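Local atomic coordinates of aspartate semialdehyde dehydrogenase (Francisella tularensis subsp. tularensis, PDB entry 4WOJ), a protein that probably catalyses the NADPH-dependent reductive dephosphorylation of aspartyl 4-phosphate to aspartate semialdehyde, a step toward lysine, methionine and threonine. Residues Asp62-Ile74 / Tyr83-Trp96. Numbering follows the deposited sequence.
Sequences DAYSIDQLSSMDI and YTKEIHHKLREAGW
Tyr83 and Trp96, at opposite ends of residues 83-96, each donate a hydrogen bond to a backbone carbonyl of residues 62-74, tying the loops that flank helix 66-70 to the start of residues 83-96 and to the turn that follows helix 83-93, on one side of the parallel sheet in the Rossmann-type NAD-binding domain. The axes of helices 66-70 and 83-93 pass 10.4 Å apart at -69°, a steep crossing, and strand 74-77 runs between them in sequence.

Of the two bonds, that of Tyr83 OH to Ala63 O (2.7 Å) comes in from above the carbonyl plane, well off the C=O direction. Ala63 CB also lies against the ring at Tyr83 CE1.

The aromatic pair is an offset edge-to-face stack: the CD1-CE1 edge of Tyr83 is turned toward one face of Tyr64, with ring planes at 66° and centroids 5.3 Å apart. Glu86 CG meets the rim of Tyr64 in the ring plane, 3.8 Å from Tyr64 CE1.

Apolar packing fills the middle. Leu91 CD2 sits 3.9 Å from Leu69 CB and also touches Ile66 CG2, while Leu69 CD1 reaches Ile87 CG2. Farther out, Ile66 CD1 rests on the aliphatic part of Lys90, 3.9 Å from Lys90 CB. Beneath this layer, Leu75 of strand 74-77 touches Leu69, Leu91 and Trp96, which places the contact against the sheet.

Helix 83-93 ends in a Schellman motif with Gly95 at C-prime, the bond from Gly95 N to Arg92 O accompanied by a weak one from Trp96 N to Leu91 O. From this turn the Trp96 side chain leaves with CG anti to the backbone N (chi1 -177°), carrying the indole to the loop after helix 66-70. There Trp96 NE1 donates to Met72 O at 2.8 Å, the acceptor lying in the indole plane.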
ATOM      1  N   ASP B  62      36.062   3.264 -21.242  1.00 48.53           N
ATOM      2  CA  ASP B  62      36.112   2.445 -20.017  1.00 55.67           C
ATOM      3  C   ASP B  62      35.634   3.228 -18.781  1.00 52.66           C
ATOM      4  O   ASP B  62      36.179   4.291 -18.449  1.00 52.13           O
ATOM      5  CB  ASP B  62      37.554   1.937 -19.818  1.00 60.59           C
ATOM      6  CG  ASP B  62      37.734   1.005 -18.603  1.00 64.18           C
ATOM      7  OD1 ASP B  62      36.753   0.588 -17.929  1.00 63.42           O
ATOM      8  OD2 ASP B  62      38.913   0.675 -18.342  1.00 66.62           O
ATOM      9  N   ALA B  63      34.601   2.691 -18.124  1.00 52.08           N
ATOM     10  CA  ALA B  63      34.004   3.319 -16.934  1.00 54.80           C
ATOM     11  C   ALA B  63      35.037   3.514 -15.835  1.00 52.92           C
ATOM     12  O   ALA B  63      35.046   4.535 -15.157  1.00 54.57           O
ATOM     13  CB  ALA B  63      32.843   2.481 -16.427  1.00 57.86           C
ATOM     14  N   TYR B  64      35.915   2.530 -15.690  1.00 55.89           N
ATOM     15  CA  TYR B  64      36.936   2.517 -14.633  1.00 55.79           C
ATOM     16  C   TYR B  64      38.257   3.171 -15.026  1.00 54.44           C
ATOM     17  O   TYR B  64      39.147   3.346 -14.189  1.00 52.88           O
ATOM     18  CB  TYR B  64      37.165   1.086 -14.140  1.00 55.97           C
ATOM     19  CG  TYR B  64      35.944   0.553 -13.438  1.00 58.40           C
ATOM     20  CD1 TYR B  64      35.662   0.912 -12.117  1.00 60.17           C
ATOM     21  CD2 TYR B  64      35.036  -0.259 -14.108  1.00 59.26           C
ATOM     22  CE1 TYR B  64      34.515   0.458 -11.486  1.00 59.40           C
ATOM     23  CE2 TYR B  64      33.898  -0.723 -13.485  1.00 58.80           C
ATOM     24  CZ  TYR B  64      33.638  -0.367 -12.181  1.00 63.20           C
ATOM     25  OH  TYR B  64      32.490  -0.845 -11.575  1.00 62.69           O
ATOM     26  N   SER B  65      38.400   3.541 -16.291  1.00 53.18           N
ATOM     27  CA  SER B  65      39.610   4.254 -16.682  1.00 48.72           C
ATOM     28  C   SER B  65      39.509   5.662 -16.160  1.00 48.33           C
ATOM     29  O   SER B  65      38.627   6.420 -16.576  1.00 48.47           O
ATOM     30  CB  SER B  65      39.824   4.296 -18.186  1.00 44.77           C
ATOM     31  OG  SER B  65      40.679   5.382 -18.514  1.00 40.03           O
ATOM     32  N   ILE B  66      40.442   6.004 -15.285  1.00 47.64           N
ATOM     33  CA  ILE B  66      40.481   7.309 -14.622  1.00 51.97           C
ATOM     34  C   ILE B  66      40.972   8.432 -15.542  1.00 53.52           C
ATOM     35  O   ILE B  66      40.711   9.611 -15.292  1.00 53.62           O
ATOM     36  CB  ILE B  66      41.393   7.253 -13.381  1.00 50.67           C
ATOM     37  CG1 ILE B  66      40.877   6.202 -12.390  1.00 53.86           C
ATOM     38  CG2 ILE B  66      41.511   8.626 -12.720  1.00 55.19           C
ATOM     39  CD1 ILE B  66      39.474   6.467 -11.863  1.00 56.81           C
ATOM     40  N   ASP B  67      41.705   8.070 -16.583  1.00 54.10           N
ATOM     41  CA  ASP B  67      42.244   9.076 -17.497  1.00 58.17           C
ATOM     42  C   ASP B  67      41.150   9.569 -18.414  1.00 48.79           C
ATOM     43  O   ASP B  67      41.000  10.753 -18.627  1.00 35.91           O
ATOM     44  CB  ASP B  67      43.402   8.514 -18.337  1.00 66.95           C
ATOM     45  CG  ASP B  67      44.756   8.715 -17.680  1.00 74.63           C
ATOM     46  OD1 ASP B  67      44.850   8.567 -16.439  1.00 78.69           O
ATOM     47  OD2 ASP B  67      45.728   9.015 -18.413  1.00 79.21           O
ATOM     48  N   GLN B  68      40.412   8.620 -18.971  1.00 53.17           N
ATOM     49  CA  GLN B  68      39.371   8.909 -19.960  1.00 51.41           C
ATOM     50  C   GLN B  68      38.257   9.720 -19.320  1.00 47.82           C
ATOM     51  O   GLN B  68      37.794  10.696 -19.900  1.00 44.11           O
ATOM     52  CB  GLN B  68      38.834   7.605 -20.574  1.00 52.55           C
ATOM     53  CG  GLN B  68      39.883   6.858 -21.410  1.00 55.52           C
ATOM     54  CD  GLN B  68      39.315   5.697 -22.240  1.00 52.72           C
ATOM     55  OE1 GLN B  68      38.795   4.701 -21.710  1.00 50.25           O
ATOM     56  NE2 GLN B  68      39.437   5.816 -23.540  1.00 55.62           N
ATOM     57  N   LEU B  69      37.852   9.324 -18.113  1.00 48.92           N
ATOM     58  CA  LEU B  69      36.839  10.067 -17.344  1.00 49.53           C
ATOM     59  C   LEU B  69      37.290  11.508 -17.072  1.00 43.56           C
ATOM     60  O   LEU B  69      36.512  12.442 -17.213  1.00 41.29           O
ATOM     61  CB  LEU B  69      36.557   9.380 -16.002  1.00 53.31           C
ATOM     62  CG  LEU B  69      35.796   8.056 -15.989  1.00 53.34           C
ATOM     63  CD1 LEU B  69      35.865   7.461 -14.594  1.00 51.99           C
ATOM     64  CD2 LEU B  69      34.352   8.253 -16.411  1.00 56.08           C
ATOM     65  N   SER B  70      38.559  11.662 -16.719  1.00 38.58           N
ATOM     66  CA  SER B  70      39.158  12.974 -16.408  1.00 43.95           C
ATOM     67  C   SER B  70      39.001  14.051 -17.474  1.00 43.62           C
ATOM     68  O   SER B  70      38.950  15.239 -17.166  1.00 48.25           O
ATOM     69  CB  SER B  70      40.653  12.820 -16.141  1.00 44.19           C
ATOM     70  OG  SER B  70      40.883  11.954 -15.042  1.00 47.44           O
ATOM     71  N   SER B  71      38.943  13.653 -18.729  1.00 46.54           N
ATOM     72  CA  SER B  71      38.822  14.629 -19.828  1.00 47.39           C
ATOM     73  C   SER B  71      37.397  15.185 -19.990  1.00 44.15           C
ATOM     74  O   SER B  71      37.230  16.250 -20.578  1.00 42.26           O
ATOM     75  CB  SER B  71      39.255  13.989 -21.139  1.00 45.03           C
ATOM     76  OG  SER B  71      38.672  12.701 -21.222  1.00 48.99           O
ATOM     77  N   MET B  72      36.387  14.468 -19.485  1.00 40.88           N
ATOM     78  CA  MET B  72      35.002  14.971 -19.517  1.00 38.84           C
ATOM     79  C   MET B  72      34.870  16.194 -18.593  1.00 37.82           C
ATOM     80  O   MET B  72      35.436  16.238 -17.517  1.00 33.16           O
ATOM     81  CB  MET B  72      33.993  13.907 -19.096  1.00 38.86           C
ATOM     82  CG  MET B  72      33.985  12.629 -19.927  1.00 41.34           C
ATOM     83  SD  MET B  72      33.359  12.838 -21.615  1.00 40.56           S
ATOM     84  CE  MET B  72      34.938  12.939 -22.460  1.00 44.17           C
ATOM     85  N   ASP B  73      34.153  17.201 -19.076  1.00 38.14           N
ATOM     86  CA  ASP B  73      33.804  18.374 -18.306  1.00 34.60           C
ATOM     87  C   ASP B  73      32.743  18.065 -17.231  1.00 37.20           C
ATOM     88  O   ASP B  73      32.671  18.728 -16.171  1.00 27.09           O
ATOM     89  CB  ASP B  73      33.277  19.438 -19.244  1.00 32.29           C
ATOM     90  CG  ASP B  73      34.353  19.977 -20.146  1.00 34.69           C
ATOM     91  OD1 ASP B  73      35.225  20.702 -19.613  1.00 33.62           O
ATOM     92  OD2 ASP B  73      34.359  19.643 -21.372  1.00 36.38           O
ATOM     93  N   ILE B  74      31.930  17.062 -17.549  1.00 35.51           N
ATOM     94  CA  ILE B  74      30.789  16.667 -16.765  1.00 36.50           C
ATOM     95  C   ILE B  74      30.587  15.172 -16.933  1.00 37.78           C
ATOM     96  O   ILE B  74      30.581  14.654 -18.049  1.00 42.96           O
ATOM     97  CB  ILE B  74      29.494  17.374 -17.237  1.00 36.02           C
ATOM     98  CG1 ILE B  74      29.625  18.899 -17.139  1.00 33.64           C
ATOM     99  CG2 ILE B  74      28.288  16.899 -16.414  1.00 33.81           C
ATOM    100  CD1 ILE B  74      28.356  19.647 -17.529  1.00 33.48           C
ATOM    101  N   TYR B  83      29.779   2.018  -7.481  1.00 44.28           N
ATOM    102  CA  TYR B  83      30.587   2.635  -8.520  1.00 44.98           C
ATOM    103  C   TYR B  83      30.990   4.019  -8.119  1.00 41.14           C
ATOM    104  O   TYR B  83      32.106   4.440  -8.368  1.00 45.34           O
ATOM    105  CB  TYR B  83      29.817   2.691  -9.842  1.00 47.58           C
ATOM    106  CG  TYR B  83      30.589   3.356 -10.976  1.00 51.69           C
ATOM    107  CD1 TYR B  83      31.448   2.628 -11.779  1.00 55.84           C
ATOM    108  CD2 TYR B  83      30.438   4.711 -11.250  1.00 52.54           C
ATOM    109  CE1 TYR B  83      32.136   3.229 -12.822  1.00 58.26           C
ATOM    110  CE2 TYR B  83      31.127   5.323 -12.284  1.00 52.71           C
ATOM    111  CZ  TYR B  83      31.972   4.583 -13.067  1.00 57.07           C
ATOM    112  OH  TYR B  83      32.656   5.178 -14.110  1.00 61.36           O
ATOM    113  N   THR B  84      30.081   4.758  -7.520  1.00 41.07           N
ATOM    114  CA  THR B  84      30.435   6.090  -7.051  1.00 39.98           C
ATOM    115  C   THR B  84      31.503   5.967  -5.983  1.00 40.86           C
ATOM    116  O   THR B  84      32.396   6.793  -5.890  1.00 38.73           O
ATOM    117  CB  THR B  84      29.226   6.826  -6.468  1.00 38.19           C
ATOM    118  OG1 THR B  84      28.181   6.855  -7.447  1.00 31.21           O
ATOM    119  CG2 THR B  84      29.602   8.248  -6.067  1.00 35.51           C
ATOM    120  N   LYS B  85      31.391   4.917  -5.183  1.00 47.19           N
ATOM    121  CA  LYS B  85      32.347   4.655  -4.122  1.00 51.19           C
ATOM    122  C   LYS B  85      33.725   4.295  -4.609  1.00 52.04           C
ATOM    123  O   LYS B  85      34.727   4.751  -4.064  1.00 50.88           O
ATOM    124  CB  LYS B  85      31.834   3.558  -3.218  1.00 53.67           C
ATOM    125  CG  LYS B  85      31.308   4.133  -1.923  1.00 54.08           C
ATOM    126  CD  LYS B  85      31.143   3.037  -0.890  1.00 54.71           C
ATOM    127  CE  LYS B  85      29.667   2.711  -0.683  1.00 58.45           C
ATOM    128  NZ  LYS B  85      29.427   1.245  -0.663  1.00 60.85           N
ATOM    129  N   GLU B  86      33.779   3.490  -5.653  1.00 58.12           N
ATOM    130  CA  GLU B  86      35.052   3.117  -6.223  1.00 57.63           C
ATOM    131  C   GLU B  86      35.727   4.344  -6.811  1.00 56.40           C
ATOM    132  O   GLU B  86      36.922   4.543  -6.670  1.00 55.24           O
ATOM    133  CB  GLU B  86      34.814   2.084  -7.329  1.00 67.08           C
ATOM    134  CG  GLU B  86      35.996   1.826  -8.262  1.00 71.32           C
ATOM    135  CD  GLU B  86      36.686   0.522  -7.950  1.00 73.12           C
ATOM    136  OE1 GLU B  86      35.976  -0.467  -7.657  1.00 74.92           O
ATOM    137  OE2 GLU B  86      37.936   0.493  -7.981  1.00 71.72           O
ATOM    138  N   ILE B  87      34.946   5.184  -7.466  1.00 58.14           N
ATOM    139  CA  ILE B  87      35.530   6.020  -8.505  1.00 57.81           C
ATOM    140  C   ILE B  87      35.503   7.493  -8.301  1.00 54.74           C
ATOM    141  O   ILE B  87      36.383   8.178  -8.818  1.00 52.83           O
ATOM    142  CB  ILE B  87      34.887   5.742  -9.868  1.00 58.49           C
ATOM    143  CG1 ILE B  87      35.672   4.636 -10.536  1.00 64.08           C
ATOM    144  CG2 ILE B  87      34.953   6.972 -10.762  1.00 58.95           C
ATOM    145  CD1 ILE B  87      34.851   3.802 -11.467  1.00 69.50           C
ATOM    146  N   HIS B  88      34.486   7.991  -7.615  1.00 48.01           N
ATOM    147  CA  HIS B  88      34.364   9.426  -7.475  1.00 48.85           C
ATOM    148  C   HIS B  88      35.565  10.010  -6.720  1.00 49.44           C
ATOM    149  O   HIS B  88      36.097  11.045  -7.125  1.00 50.13           O
ATOM    150  CB  HIS B  88      33.038   9.769  -6.806  1.00 46.47           C
ATOM    151  CG  HIS B  88      32.906  11.203  -6.421  1.00 45.09           C
ATOM    152  ND1 HIS B  88      33.223  11.656  -5.164  1.00 46.78           N
ATOM    153  CD2 HIS B  88      32.478  12.285  -7.118  1.00 45.41           C
ATOM    154  CE1 HIS B  88      33.020  12.963  -5.105  1.00 45.80           C
ATOM    155  NE2 HIS B  88      32.571  13.368  -6.282  1.00 44.89           N
ATOM    156  N   HIS B  89      35.995   9.342  -5.655  1.00 51.45           N
ATOM    157  CA  HIS B  89      37.107   9.844  -4.838  1.00 58.61           C
ATOM    158  C   HIS B  89      38.437   9.832  -5.600  1.00 54.49           C
ATOM    159  O   HIS B  89      39.230  10.777  -5.479  1.00 47.96           O
ATOM    160  CB  HIS B  89      37.233   9.072  -3.521  1.00 62.51           C
ATOM    161  CG  HIS B  89      37.672   7.653  -3.691  1.00 74.18           C
ATOM    162  ND1 HIS B  89      36.809   6.643  -4.069  1.00 77.25           N
ATOM    163  CD2 HIS B  89      38.889   7.075  -3.541  1.00 77.44           C
ATOM    164  CE1 HIS B  89      37.474   5.502  -4.128  1.00 76.92           C
ATOM    165  NE2 HIS B  89      38.737   5.738  -3.817  1.00 78.88           N
ATOM    166  N   LYS B  90      38.661   8.777  -6.381  1.00 54.29           N
ATOM    167  CA  LYS B  90      39.846   8.683  -7.260  1.00 60.63           C
ATOM    168  C   LYS B  90      39.983   9.858  -8.229  1.00 60.63           C
ATOM    169  O   LYS B  90      41.091  10.328  -8.488  1.00 66.12           O
ATOM    170  CB  LYS B  90      39.819   7.400  -8.088  1.00 61.97           C
ATOM    171  CG  LYS B  90      40.063   6.123  -7.303  1.00 66.56           C
ATOM    172  CD  LYS B  90      40.156   4.926  -8.245  1.00 72.66           C
ATOM    173  CE  LYS B  90      39.769   3.604  -7.592  1.00 79.73           C
ATOM    174  NZ  LYS B  90      40.215   3.421  -6.179  1.00 84.37           N
ATOM    175  N   LEU B  91      38.855  10.306  -8.771  1.00 55.36           N
ATOM    176  CA  LEU B  91      38.826  11.463  -9.657  1.00 52.59           C
ATOM    177  C   LEU B  91      39.192  12.754  -8.946  1.00 50.74           C
ATOM    178  O   LEU B  91      39.939  13.561  -9.486  1.00 50.75           O
ATOM    179  CB  LEU B  91      37.450  11.625 -10.308  1.00 54.03           C
ATOM    180  CG  LEU B  91      37.074  10.527 -11.306  1.00 55.73           C
ATOM    181  CD1 LEU B  91      35.587  10.567 -11.620  1.00 55.95           C
ATOM    182  CD2 LEU B  91      37.896  10.651 -12.584  1.00 57.67           C
ATOM    183  N   ARG B  92      38.647  12.980  -7.759  1.00 49.44           N
ATOM    184  CA  ARG B  92      38.960  14.232  -7.047  1.00 51.90           C
ATOM    185  C   ARG B  92      40.410  14.175  -6.557  1.00 55.32           C
ATOM    186  O   ARG B  92      41.154  15.140  -6.696  1.00 56.11           O
ATOM    187  CB  ARG B  92      37.993  14.506  -5.887  1.00 50.24           C
ATOM    188  CG  ARG B  92      36.532  14.716  -6.274  1.00 44.82           C
ATOM    189  CD  ARG B  92      36.294  16.002  -7.044  1.00 42.87           C
ATOM    190  NE  ARG B  92      34.871  16.148  -7.369  1.00 44.54           N
ATOM    191  CZ  ARG B  92      34.382  16.687  -8.489  1.00 44.07           C
ATOM    192  NH1 ARG B  92      35.193  17.171  -9.430  1.00 48.15           N
ATOM    193  NH2 ARG B  92      33.065  16.746  -8.680  1.00 40.29           N
ATOM    194  N   GLU B  93      40.791  13.016  -6.019  1.00 62.38           N
ATOM    195  CA  GLU B  93      42.189  12.694  -5.653  1.00 65.20           C
ATOM    196  C   GLU B  93      43.165  12.889  -6.815  1.00 60.27           C
ATOM    197  O   GLU B  93      44.318  13.245  -6.609  1.00 57.45           O
ATOM    198  CB  GLU B  93      42.310  11.237  -5.180  1.00 69.22           C
ATOM    199  CG  GLU B  93      41.854  10.967  -3.746  1.00 71.04           C
ATOM    200  CD  GLU B  93      41.969   9.493  -3.377  1.00 78.23           C
ATOM    201  OE1 GLU B  93      42.252   8.675  -4.292  1.00 82.09           O
ATOM    202  OE2 GLU B  93      41.791   9.147  -2.185  1.00 73.55           O
ATOM    203  N   ALA B  94      42.691  12.625  -8.029  1.00 59.42           N
ATOM    204  CA  ALA B  94      43.486  12.816  -9.249  1.00 53.86           C
ATOM    205  C   ALA B  94      43.300  14.197  -9.883  1.00 53.41           C
ATOM    206  O   ALA B  94      43.549  14.349 -11.069  1.00 51.77           O
ATOM    207  CB  ALA B  94      43.163  11.722 -10.256  1.00 56.20           C
ATOM    208  N   GLY B  95      42.845  15.183  -9.099  1.00 54.33           N
ATOM    209  CA  GLY B  95      42.768  16.595  -9.527  1.00 53.94           C
ATOM    210  C   GLY B  95      41.514  17.081 -10.265  1.00 57.41           C
ATOM    211  O   GLY B  95      41.252  18.295 -10.306  1.00 56.74           O
ATOM    212  N   TRP B  96      40.734  16.155 -10.834  1.00 50.90           N
ATOM    213  CA  TRP B  96      39.593  16.496 -11.713  1.00 46.11           C
ATOM    214  C   TRP B  96      38.593  17.430 -11.015  1.00 40.18           C
ATOM    215  O   TRP B  96      38.052  17.054 -10.009  1.00 33.74           O
ATOM    216  CB  TRP B  96      38.862  15.216 -12.130  1.00 44.52           C
ATOM    217  CG  TRP B  96      37.717  15.399 -13.080  1.00 49.86           C
ATOM    218  CD1 TRP B  96      37.801  15.770 -14.390  1.00 54.37           C
ATOM    219  CD2 TRP B  96      36.318  15.163 -12.820  1.00 53.64           C
ATOM    220  NE1 TRP B  96      36.548  15.789 -14.961  1.00 56.75           N
ATOM    221  CE2 TRP B  96      35.619  15.431 -14.020  1.00 55.57           C
ATOM    222  CE3 TRP B  96      35.587  14.761 -11.690  1.00 54.77           C
ATOM    223  CZ2 TRP B  96      34.220  15.312 -14.123  1.00 57.96           C
ATOM    224  CZ3 TRP B  96      34.198  14.640 -11.792  1.00 58.39           C
ATOM    225  CH2 TRP B  96      33.529  14.912 -13.005  1.00 59.92           C
TER